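2-hydroxyhepta-2,4-diene-1,7-dioate isomerase (Mycobacterium marinum, PDB 3QDF) probably acts as an isomerase or acylpyruvate-type hydrolase of the fumarylacetoacetate hydrolase family and binds zinc. Local coordinates at residues Glu35-Pro40 with Asn45-Ser50; Leu7-Ser12 with Val16-Ile21. All coordinates share one frame; numbering follows the deposited sequence.

Both contacts lie in the Rv2993c-like N-terminal region of the chain, and each closes a beta hairpin. Contact 2 comes first along the sequence, pairing strands 6-12 and 15-22; contact 1 follows in series, pairing strands 32-38 and 45-52. Strands 15-22 and 32-38 are themselves antiparallel neighbours, so the hairpins follow one another as four successive antiparallel strands, with contact centres about 9 Å apart. Strand 6-12 continues the pairing to 57-59 and 175-182. I36 sits at the junction: its backbone is hydrogen-bonded to that of F18, and its CD1 packs on L7 CD1. The zinc-binding residues all come later in the chain, and neither contact reaches them.

Contact 1 (Glu35-Pro40 with Asn45-Ser50); sequences EIAEHP and NFTGRS
E35 and R49 lie side by side at the tightly packed end of a beta hairpin, where strand 32-38 pairs antiparallel with strand 45-52 and the second strand turns a corner at G48. The carboxylate of buried E35 is the hub. OE1 takes the hydroxyl of T47 (OG1 to OE1, 2.6 Å) on its anti side and R49 NH1 (2.8 Å from OE1) on its syn side, both donors standing somewhat out of the carboxylate plane. The latter bond is a salt bridge, with OE1 close to the guanidinium plane although the two flat groups are steeply inclined. With CG anti to the backbone N (chi1 -163°) and an extended chain, glutamate reaches both donors; two donors on one oxygen, one of them cationic, would probably favour the charged carboxylate. R49 NE has a second acid partner, D14. A water bridges the corner, donating to E35 O and R49 O and accepting from G48 N. At the backbone angles of G48 a CB would press on T47 O, so glycine suits the corner.

I36 and F46 form a non-hydrogen-bonded pair whose side chains diverge, yet I36 CG1 still comes within 3.8 Å of F46 CE1. I36 turns into the protein against F18, whereas F46, more exposed, touches R34 and S20.

Small A37 fits its CB between N45 OD1 and T47 CG2, 3.6 Å from the latter. Beyond it E38, H39 and N45 make a polar end, open to solvent. N45 suits it because its amide can imitate a backbone carbonyl: OD1 accepts from E38 N at 2.9 Å, through a bent bond of 137°. N45 ND2 approaches H39 CD2 obliquely at 3.5 Å, a van der Waals contact with ring and amide planes 70° apart.

Contact 2 (Leu7-Ser12 with Val16-Ile21); sequences LGRIAS and VAFASI
R9 lays its aliphatic stem over the ring of F18, and its path can be followed atom by atom. CB stands 4.0 Å from A17 O. CG, anti to the carbonyl carbon, sits over one face of the ring, offset toward the rim. It lies 4.0 Å from the F18 centroid and 26° off the ring normal, a CH-pi contact. CD continues past F18 CE1, 3.9 Å away, toward CZ. The chain then bends at chi3 (74°), carrying the guanidinium beyond the ring until NH2 meets V16 CG1 at 3.7 Å, while NH1 bonds to A60 O. Arginine suits the place by offering methylenes to an aromatic and a charged end to a carbonyl.

This is a beta hairpin, with R9 and F18 a non-hydrogen-bonded pair. On either side of them lie hydrogen-bonded pairs, G8 with A19 and I10 with A17, each joined by two backbone bonds. G8 N to A19 O is almost straight at 178°.

L7 shares the face of R9 and F18, its CD1 lying 3.8 Å from F18 CD1. I10, A17 and A19 lie on the other face, where A33 and W51 also pack on I10. Glycine at 8 leaves room there for I21, whose CG1 comes 4.2 Å from G8 N. Small A19 likewise accommodates branched I10, whose CD1 rests 4.0 Å from A19 CB.

Contact 1 (Glu35-Pro40 with Asn45-Ser50)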
ATOM      1  N   GLU A  35     -15.114  10.272 -11.755  1.00 26.96           N
ATOM      2  CA  GLU A  35     -14.774   9.161 -12.637  1.00 26.89           C
ATOM      3  C   GLU A  35     -13.766   9.532 -13.733  1.00 26.18           C
ATOM      4  O   GLU A  35     -13.937  10.511 -14.458  1.00 26.93           O
ATOM      5  CB  GLU A  35     -16.043   8.564 -13.264  1.00 28.04           C
ATOM      6  CG  GLU A  35     -15.858   7.176 -13.870  1.00 28.59           C
ATOM      7  CD  GLU A  35     -17.098   6.659 -14.603  1.00 32.54           C
ATOM      8  OE1 GLU A  35     -17.856   7.455 -15.222  1.00 32.61           O
ATOM      9  OE2 GLU A  35     -17.302   5.429 -14.571  1.00 34.14           O
ATOM     10  N   ILE A  36     -12.713   8.740 -13.824  1.00 25.24           N
ATOM     11  CA  ILE A  36     -11.686   8.908 -14.840  1.00 25.56           C
ATOM     12  C   ILE A  36     -12.066   8.066 -16.058  1.00 26.48           C
ATOM     13  O   ILE A  36     -12.522   6.916 -15.926  1.00 25.68           O
ATOM     14  CB  ILE A  36     -10.268   8.542 -14.269  1.00 24.56           C
ATOM     15  CG1 ILE A  36      -9.765   9.713 -13.409  1.00 24.36           C
ATOM     16  CG2 ILE A  36      -9.258   8.234 -15.371  1.00 23.40           C
ATOM     17  CD1 ILE A  36      -8.682   9.352 -12.467  1.00 19.34           C
ATOM     18  N   ALA A  37     -11.891   8.655 -17.239  1.00 27.50           N
ATOM     19  CA  ALA A  37     -12.141   7.946 -18.488  1.00 28.97           C
ATOM     20  C   ALA A  37     -10.852   7.297 -18.953  1.00 28.83           C
ATOM     21  O   ALA A  37     -10.765   6.071 -19.018  1.00 29.29           O
ATOM     22  CB  ALA A  37     -12.707   8.898 -19.570  1.00 29.73           C
ATOM     23  N   GLU A  38      -9.843   8.108 -19.263  1.00 28.98           N
ATOM     24  CA  GLU A  38      -8.597   7.573 -19.817  1.00 29.19           C
ATOM     25  C   GLU A  38      -7.333   8.108 -19.137  1.00 28.21           C
ATOM     26  O   GLU A  38      -7.368   9.121 -18.425  1.00 28.31           O
ATOM     27  CB  GLU A  38      -8.536   7.837 -21.329  1.00 30.42           C
ATOM     28  CG  GLU A  38      -9.671   7.198 -22.121  1.00 32.57           C
ATOM     29  CD  GLU A  38      -9.484   7.338 -23.618  1.00 37.68           C
ATOM     30  OE1 GLU A  38      -8.464   6.829 -24.144  1.00 40.86           O
ATOM     31  OE2 GLU A  38     -10.353   7.942 -24.284  1.00 38.71           O
ATOM     32  N   HIS A  39      -6.220   7.413 -19.381  1.00 27.27           N
ATOM     33  CA  HIS A  39      -4.879   7.826 -18.944  1.00 26.31           C
ATOM     34  C   HIS A  39      -4.681   8.004 -17.414  1.00 25.58           C
ATOM     35  O   HIS A  39      -4.167   9.029 -16.965  1.00 25.42           O
ATOM     36  CB  HIS A  39      -4.440   9.082 -19.716  1.00 26.92           C
ATOM     37  CG  HIS A  39      -4.848   9.076 -21.158  1.00 28.08           C
ATOM     38  ND1 HIS A  39      -4.435   8.104 -22.041  1.00 29.46           N
ATOM     39  CD2 HIS A  39      -5.639   9.919 -21.868  1.00 27.71           C
ATOM     40  CE1 HIS A  39      -4.944   8.349 -23.235  1.00 29.91           C
ATOM     41  NE2 HIS A  39      -5.677   9.447 -23.158  1.00 30.13           N
ATOM     42  N   PRO A  40      -5.032   6.986 -16.610  1.00 25.42           N
ATOM     43  CA  PRO A  40      -4.852   7.170 -15.160  1.00 26.08           C
ATOM     44  C   PRO A  40      -3.380   7.373 -14.726  1.00 27.03           C
ATOM     45  O   PRO A  40      -3.130   8.005 -13.696  1.00 26.93           O
ATOM     46  CB  PRO A  40      -5.429   5.882 -14.566  1.00 24.71           C
ATOM     47  CG  PRO A  40      -5.300   4.895 -15.632  1.00 24.95           C
ATOM     48  CD  PRO A  40      -5.522   5.631 -16.926  1.00 24.76           C
ATOM     49  N   ASN A  45      -8.084  12.158 -18.037  1.00 27.72           N
ATOM     50  CA  ASN A  45      -9.275  12.900 -18.403  1.00 27.50           C
ATOM     51  C   ASN A  45     -10.488  12.211 -17.766  1.00 26.96           C
ATOM     52  O   ASN A  45     -10.385  11.087 -17.289  1.00 26.49           O
ATOM     53  CB  ASN A  45      -9.397  13.062 -19.935  1.00 28.23           C
ATOM     54  CG  ASN A  45      -9.370  11.745 -20.675  1.00 27.65           C
ATOM     55  OD1 ASN A  45     -10.012  10.774 -20.273  1.00 26.68           O
ATOM     56  ND2 ASN A  45      -8.632  11.707 -21.771  1.00 27.09           N
ATOM     57  N   PHE A  46     -11.634  12.881 -17.764  1.00 27.49           N
ATOM     58  CA  PHE A  46     -12.766  12.479 -16.933  1.00 26.74           C
ATOM     59  C   PHE A  46     -14.015  12.219 -17.769  1.00 27.86           C
ATOM     60  O   PHE A  46     -14.179  12.811 -18.828  1.00 28.57           O
ATOM     61  CB  PHE A  46     -13.025  13.569 -15.894  1.00 26.62           C
ATOM     62  CG  PHE A  46     -11.803  13.915 -15.085  1.00 25.65           C
ATOM     63  CD1 PHE A  46     -11.465  13.157 -13.972  1.00 21.13           C
ATOM     64  CD2 PHE A  46     -10.986  14.994 -15.446  1.00 26.40           C
ATOM     65  CE1 PHE A  46     -10.329  13.461 -13.210  1.00 24.04           C
ATOM     66  CE2 PHE A  46      -9.836  15.311 -14.707  1.00 28.37           C
ATOM     67  CZ  PHE A  46      -9.497  14.524 -13.571  1.00 24.62           C
ATOM     68  N   THR A  47     -14.879  11.325 -17.299  1.00 27.98           N
ATOM     69  CA  THR A  47     -16.080  10.959 -18.056  1.00 29.74           C
ATOM     70  C   THR A  47     -17.158  12.027 -17.926  1.00 30.88           C
ATOM     71  O   THR A  47     -18.022  12.122 -18.774  1.00 32.47           O
ATOM     72  CB  THR A  47     -16.716   9.640 -17.548  1.00 29.65           C
ATOM     73  OG1 THR A  47     -17.088   9.800 -16.171  1.00 29.26           O
ATOM     74  CG2 THR A  47     -15.762   8.450 -17.680  1.00 28.89           C
ATOM     75  N   GLY A  48     -17.117  12.806 -16.850  1.00 31.12           N
ATOM     76  CA  GLY A  48     -18.208  13.712 -16.516  1.00 33.61           C
ATOM     77  C   GLY A  48     -19.029  13.204 -15.339  1.00 34.43           C
ATOM     78  O   GLY A  48     -19.748  13.971 -14.704  1.00 34.70           O
ATOM     79  N   ARG A  49     -18.933  11.912 -15.034  1.00 34.30           N
ATOM     80  CA  ARG A  49     -19.691  11.373 -13.903  1.00 35.65           C
ATOM     81  C   ARG A  49     -18.933  11.552 -12.600  1.00 34.46           C
ATOM     82  O   ARG A  49     -17.704  11.447 -12.563  1.00 32.09           O
ATOM     83  CB  ARG A  49     -19.985   9.883 -14.079  1.00 36.10           C
ATOM     84  CG  ARG A  49     -20.896   9.506 -15.234  1.00 40.76           C
ATOM     85  CD  ARG A  49     -20.904   7.975 -15.379  1.00 45.62           C
ATOM     86  NE  ARG A  49     -21.395   7.558 -16.695  1.00 50.53           N
ATOM     87  CZ  ARG A  49     -20.660   6.980 -17.648  1.00 52.30           C
ATOM     88  NH1 ARG A  49     -19.376   6.702 -17.457  1.00 50.46           N
ATOM     89  NH2 ARG A  49     -21.230   6.659 -18.807  1.00 54.59           N
ATOM     90  N   SER A  50     -19.674  11.809 -11.530  1.00 35.11           N
ATOM     91  CA  SER A  50     -19.104  11.721 -10.185  1.00 35.39           C
ATOM     92  C   SER A  50     -20.168  11.302  -9.161  1.00 36.47           C
ATOM     93  O   SER A  50     -21.359  11.475  -9.400  1.00 38.57           O
ATOM     94  CB  SER A  50     -18.448  13.048  -9.789  1.00 34.99           C
ATOM     95  OG  SER A  50     -19.414  14.064  -9.616  1.00 36.27           O
TER
HETATM   96  O   HOH W   1     -15.851  12.432 -14.280  1.00  7.87           O

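Contact 2 (Leu7-Ser12 with Val16-Ile21)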
ATOM      1  N   LEU A   7      -5.651   9.365  -6.576  1.00 24.16           N
ATOM      2  CA  LEU A   7      -6.129   8.389  -7.541  1.00 23.61           C
ATOM      3  C   LEU A   7      -6.591   7.136  -6.825  1.00 22.41           C
ATOM      4  O   LEU A   7      -5.813   6.506  -6.110  1.00 21.28           O
ATOM      5  CB  LEU A   7      -5.016   8.029  -8.537  1.00 23.66           C
ATOM      6  CG  LEU A   7      -5.416   6.976  -9.578  1.00 24.01           C
ATOM      7  CD1 LEU A   7      -6.423   7.596 -10.581  1.00 25.00           C
ATOM      8  CD2 LEU A   7      -4.205   6.389 -10.304  1.00 22.82           C
ATOM      9  N   GLY A   8      -7.849   6.769  -7.036  1.00 22.64           N
ATOM     10  CA  GLY A   8      -8.399   5.528  -6.488  1.00 21.55           C
ATOM     11  C   GLY A   8      -9.174   4.721  -7.527  1.00 22.52           C
ATOM     12  O   GLY A   8      -9.286   5.108  -8.699  1.00 22.34           O
ATOM     13  N   ARG A   9      -9.702   3.582  -7.093  1.00 21.63           N
ATOM     14  CA  ARG A   9     -10.556   2.765  -7.924  1.00 22.40           C
ATOM     15  C   ARG A   9     -11.871   2.544  -7.197  1.00 23.83           C
ATOM     16  O   ARG A   9     -11.900   2.383  -5.973  1.00 22.94           O
ATOM     17  CB  ARG A   9      -9.888   1.434  -8.230  1.00 21.14           C
ATOM     18  CG  ARG A   9      -8.838   1.528  -9.311  1.00 20.97           C
ATOM     19  CD  ARG A   9      -8.054   0.217  -9.463  1.00 21.27           C
ATOM     20  NE  ARG A   9      -8.839  -0.847 -10.116  1.00 20.92           N
ATOM     21  CZ  ARG A   9      -9.364  -1.903  -9.492  1.00 21.48           C
ATOM     22  NH1 ARG A   9      -9.221  -2.067  -8.182  1.00 19.38           N
ATOM     23  NH2 ARG A   9     -10.041  -2.810 -10.188  1.00 23.65           N
ATOM     24  N   ILE A  10     -12.958   2.547  -7.960  1.00 25.47           N
ATOM     25  CA  ILE A  10     -14.291   2.490  -7.387  1.00 27.89           C
ATOM     26  C   ILE A  10     -15.191   1.516  -8.149  1.00 29.67           C
ATOM     27  O   ILE A  10     -15.029   1.308  -9.361  1.00 29.76           O
ATOM     28  CB  ILE A  10     -14.982   3.906  -7.343  1.00 28.57           C
ATOM     29  CG1 ILE A  10     -15.195   4.465  -8.770  1.00 29.23           C
ATOM     30  CG2 ILE A  10     -14.195   4.870  -6.428  1.00 28.24           C
ATOM     31  CD1 ILE A  10     -16.059   5.744  -8.861  1.00 30.70           C
ATOM     32  N   ALA A  11     -16.113   0.907  -7.411  1.00 31.54           N
ATOM     33  CA  ALA A  11     -17.231   0.200  -7.997  1.00 34.32           C
ATOM     34  C   ALA A  11     -18.446   1.095  -7.760  1.00 36.50           C
ATOM     35  O   ALA A  11     -18.833   1.338  -6.613  1.00 37.04           O
ATOM     36  CB  ALA A  11     -17.414  -1.170  -7.350  1.00 34.56           C
ATOM     37  N   SER A  12     -18.992   1.619  -8.850  1.00 38.44           N
ATOM     38  CA  SER A  12     -20.112   2.562  -8.823  1.00 41.22           C
ATOM     39  C   SER A  12     -21.318   1.883  -9.469  1.00 43.45           C
ATOM     40  O   SER A  12     -21.245   0.689  -9.781  1.00 43.72           O
ATOM     41  CB  SER A  12     -19.743   3.835  -9.605  1.00 40.88           C
ATOM     42  OG  SER A  12     -19.621   3.575 -10.997  1.00 41.05           O
ATOM     43  N   VAL A  16     -16.820  -0.520 -12.608  1.00 34.18           N
ATOM     44  CA  VAL A  16     -15.499  -0.382 -11.990  1.00 31.15           C
ATOM     45  C   VAL A  16     -14.679   0.628 -12.798  1.00 29.82           C
ATOM     46  O   VAL A  16     -14.529   0.469 -14.005  1.00 29.81           O
ATOM     47  CB  VAL A  16     -14.765  -1.767 -11.923  1.00 30.73           C
ATOM     48  CG1 VAL A  16     -13.324  -1.625 -11.397  1.00 28.05           C
ATOM     49  CG2 VAL A  16     -15.560  -2.769 -11.060  1.00 31.36           C
ATOM     50  N   ALA A  17     -14.151   1.653 -12.123  1.00 27.82           N
ATOM     51  CA  ALA A  17     -13.360   2.703 -12.772  1.00 26.58           C
ATOM     52  C   ALA A  17     -12.306   3.323 -11.841  1.00 24.98           C
ATOM     53  O   ALA A  17     -12.439   3.298 -10.611  1.00 24.22           O
ATOM     54  CB  ALA A  17     -14.290   3.806 -13.316  1.00 26.52           C
ATOM     55  N   PHE A  18     -11.269   3.896 -12.446  1.00 24.01           N
ATOM     56  CA  PHE A  18     -10.384   4.814 -11.739  1.00 22.52           C
ATOM     57  C   PHE A  18     -11.178   6.082 -11.445  1.00 22.75           C
ATOM     58  O   PHE A  18     -12.152   6.410 -12.164  1.00 22.62           O
ATOM     59  CB  PHE A  18      -9.143   5.141 -12.582  1.00 22.36           C
ATOM     60  CG  PHE A  18      -8.066   4.084 -12.522  1.00 23.10           C
ATOM     61  CD1 PHE A  18      -7.194   4.015 -11.436  1.00 22.57           C
ATOM     62  CD2 PHE A  18      -7.922   3.165 -13.558  1.00 25.95           C
ATOM     63  CE1 PHE A  18      -6.192   3.043 -11.373  1.00 24.53           C
ATOM     64  CE2 PHE A  18      -6.916   2.188 -13.521  1.00 24.36           C
ATOM     65  CZ  PHE A  18      -6.050   2.123 -12.429  1.00 25.64           C
ATOM     66  N   ALA A  19     -10.775   6.783 -10.391  1.00 21.71           N
ATOM     67  CA  ALA A  19     -11.429   8.029 -10.005  1.00 22.65           C
ATOM     68  C   ALA A  19     -10.477   8.984  -9.327  1.00 22.18           C
ATOM     69  O   ALA A  19      -9.574   8.566  -8.623  1.00 21.58           O
ATOM     70  CB  ALA A  19     -12.642   7.760  -9.095  1.00 22.57           C
ATOM     71  N   SER A  20     -10.692  10.277  -9.535  1.00 23.43           N
ATOM     72  CA  SER A  20     -10.059  11.281  -8.691  1.00 23.60           C
ATOM     73  C   SER A  20     -10.945  11.498  -7.470  1.00 24.56           C
ATOM     74  O   SER A  20     -12.114  11.893  -7.598  1.00 24.93           O
ATOM     75  CB  SER A  20      -9.882  12.595  -9.431  1.00 24.39           C
ATOM     76  OG  SER A  20      -9.206  13.535  -8.622  1.00 24.43           O
ATOM     77  N   ILE A  21     -10.381  11.240  -6.295  1.00 24.08           N
ATOM     78  CA  ILE A  21     -11.113  11.326  -5.036  1.00 25.27           C
ATOM     79  C   ILE A  21     -10.842  12.696  -4.414  1.00 26.67           C
ATOM     80  O   ILE A  21      -9.748  12.961  -3.918  1.00 25.89           O
ATOM     81  CB  ILE A  21     -10.708  10.187  -4.052  1.00 24.43           C
ATOM     82  CG1 ILE A  21     -10.749   8.804  -4.727  1.00 23.96           C
ATOM     83  CG2 ILE A  21     -11.537  10.253  -2.757  1.00 24.32           C
ATOM     84  CD1 ILE A  21     -12.078   8.399  -5.290  1.00 27.58           C
TER